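Local coordinates for lectin-like protein (Entamoeba histolytica HM-1:IMSS-A, PDB 5ZBT) that is of unknown function but contains a legume lectin-like domain, related to that of ERGIC-53, that may bind D-mannose, at residues I58-G62 with I63-S67. Numbering follows the deposited sequence.
Sequences ITPNG and IGKSS
Ser67 and Ile58 face each other across the mouth of a loop that joins the two antiparallel sheets of the legume lectin-like sandwich, leaving strand 56-59 of one sheet and entering strand 66-71 of the other. The Ser67 hydroxyl donates to the carbonyl of Ile58, with OG 2.5 Å from O. The C=O...OG angle is 156°, with the donor tilted 24° out of the carbonyl plane. Beside this bond, CG2 of Ile58 lies 4.0 Å from CB of Ser67. The serine OG stands anti to its own carbonyl carbon (chi1 -61°), a rotation that turns it across the gap between the two chain segments.

One residue further into the loop, the methyl of Thr59 covers the opposing backbone: CG2 is 3.5 Å from O of Lys65 and 3.7 Å from CA of Ser66. The other branch, OG1, is hydrogen-bonded to the side-chain amide of Asn214 and the backbone NH of Tyr222, which probably hold the rotation of the threonine and leave its methyl for the packing.

At the far end, Gly62 to Lys65 form a type II beta turn, closed by a weak hydrogen bond from N of Lys65 to O of Gly62. Gly64 occupies the third position of the turn with a positive phi. Backbone bonds of Gly64 with Gly215 and of Lys65 with Asn214 attach this end to the segment following strand 207-213, while Pro60 and Ser67 pack on Pro48.

The side chain of Lys65, extended beyond CG, reaches back across the loop alongside the Gly62 carbonyl, its CG 3.4 Å from O of Gly62 and its CD 4.3 Å from CG of Pro60. Its ammonium NZ ends 3.7 Å from O of Asn61, too long for a hydrogen bond.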
ATOM      1  N   ILE A  58       6.182   9.604  -1.053  1.00 14.17           N
ATOM      2  CA  ILE A  58       6.784   8.345  -1.483  1.00 12.58           C
ATOM      3  C   ILE A  58       7.641   8.551  -2.730  1.00 11.87           C
ATOM      4  O   ILE A  58       8.819   8.189  -2.738  1.00 12.50           O
ATOM      5  CB  ILE A  58       5.683   7.277  -1.695  1.00 15.20           C
ATOM      6  CG1 ILE A  58       4.720   7.274  -0.509  1.00 10.65           C
ATOM      7  CG2 ILE A  58       6.288   5.853  -1.825  1.00  6.74           C
ATOM      8  CD1 ILE A  58       5.404   6.822   0.782  1.00  8.45           C
ATOM      9  N   THR A  59       7.079   9.155  -3.792  1.00 11.35           N
ATOM     10  CA  THR A  59       7.849   9.614  -4.947  1.00 11.25           C
ATOM     11  C   THR A  59       7.579  11.086  -5.231  1.00 12.95           C
ATOM     12  O   THR A  59       6.430  11.539  -5.143  1.00 13.48           O
ATOM     13  CB  THR A  59       7.539   8.829  -6.243  1.00 14.13           C
ATOM     14  OG1 THR A  59       6.136   8.910  -6.557  1.00 14.62           O
ATOM     15  CG2 THR A  59       7.991   7.388  -6.167  1.00 10.63           C
ATOM     16  N   PRO A  60       8.603  11.846  -5.610  1.00 17.12           N
ATOM     17  CA  PRO A  60       8.382  13.160  -6.227  1.00 17.96           C
ATOM     18  C   PRO A  60       8.161  12.987  -7.727  1.00 18.97           C
ATOM     19  O   PRO A  60       8.263  11.874  -8.259  1.00 20.97           O
ATOM     20  CB  PRO A  60       9.691  13.900  -5.935  1.00 11.93           C
ATOM     21  CG  PRO A  60      10.713  12.827  -6.042  1.00 14.06           C
ATOM     22  CD  PRO A  60      10.044  11.555  -5.472  1.00 14.99           C
ATOM     23  N   ASN A  61       7.864  14.103  -8.405  1.00 13.78           N
ATOM     24  CA  ASN A  61       7.831  14.108  -9.868  1.00 20.24           C
ATOM     25  C   ASN A  61       9.129  13.544 -10.448  1.00 19.39           C
ATOM     26  O   ASN A  61      10.212  13.713  -9.881  1.00 21.21           O
ATOM     27  CB  ASN A  61       7.617  15.528 -10.399  1.00 15.25           C
ATOM     28  CG  ASN A  61       6.205  16.039 -10.162  1.00 20.99           C
ATOM     29  OD1 ASN A  61       5.234  15.277 -10.172  1.00 24.33           O
ATOM     30  ND2 ASN A  61       6.086  17.341  -9.956  1.00 22.04           N
ATOM     31  N   GLY A  62       9.019  12.872 -11.599  1.00 19.07           N
ATOM     32  CA  GLY A  62      10.177  12.285 -12.251  1.00 14.51           C
ATOM     33  C   GLY A  62       9.949  10.869 -12.764  1.00 22.16           C
ATOM     34  O   GLY A  62       9.625   9.969 -11.977  1.00 21.64           O
ATOM     35  N   ILE A  63      10.142  10.666 -14.078  1.00 22.30           N
ATOM     36  CA  ILE A  63       9.914   9.371 -14.714  1.00 20.21           C
ATOM     37  C   ILE A  63      10.742   8.279 -14.039  1.00 19.30           C
ATOM     38  O   ILE A  63      11.917   8.475 -13.710  1.00 19.04           O
ATOM     39  CB  ILE A  63      10.245   9.454 -16.219  1.00 22.90           C
ATOM     40  CG1 ILE A  63       9.351  10.473 -16.944  1.00 31.45           C
ATOM     41  CG2 ILE A  63      10.096   8.082 -16.902  1.00 20.12           C
ATOM     42  CD1 ILE A  63       9.745  10.693 -18.423  1.00 25.49           C
ATOM     43  N   GLY A  64      10.122   7.111 -13.841  1.00 16.52           N
ATOM     44  CA  GLY A  64      10.803   5.935 -13.330  1.00 16.38           C
ATOM     45  C   GLY A  64      11.148   5.931 -11.846  1.00 22.37           C
ATOM     46  O   GLY A  64      11.614   4.894 -11.338  1.00 16.13           O
ATOM     47  N   LYS A  65      10.960   7.040 -11.130  1.00 15.95           N
ATOM     48  CA  LYS A  65      11.370   7.069  -9.736  1.00 16.31           C
ATOM     49  C   LYS A  65      10.477   6.168  -8.886  1.00 15.60           C
ATOM     50  O   LYS A  65       9.281   6.000  -9.147  1.00 14.95           O
ATOM     51  CB  LYS A  65      11.353   8.503  -9.217  1.00 19.86           C
ATOM     52  CG  LYS A  65      12.312   9.407  -9.993  1.00 17.43           C
ATOM     53  CD  LYS A  65      12.510  10.718  -9.293  1.00 19.07           C
ATOM     54  CE  LYS A  65      13.862  11.319  -9.591  1.00 22.05           C
ATOM     55  NZ  LYS A  65      13.780  12.806  -9.385  1.00 30.53           N
ATOM     56  N   SER A  66      11.079   5.577  -7.861  1.00 12.45           N
ATOM     57  CA  SER A  66      10.373   4.634  -7.015  1.00 13.88           C
ATOM     58  C   SER A  66      10.997   4.663  -5.628  1.00 14.02           C
ATOM     59  O   SER A  66      12.111   5.148  -5.444  1.00 17.34           O
ATOM     60  CB  SER A  66      10.414   3.224  -7.615  1.00 12.96           C
ATOM     61  OG  SER A  66      11.729   2.699  -7.564  1.00 15.52           O
ATOM     62  N   SER A  67      10.259   4.138  -4.651  1.00 14.91           N
ATOM     63  CA  SER A  67      10.647   4.167  -3.248  1.00 12.78           C
ATOM     64  C   SER A  67      10.022   2.983  -2.530  1.00 15.08           C
ATOM     65  O   SER A  67       8.978   2.474  -2.941  1.00 14.00           O
ATOM     66  CB  SER A  67      10.184   5.445  -2.553  1.00 16.88           C
ATOM     67  OG  SER A  67      10.753   6.592  -3.157  1.00 21.65           O
TER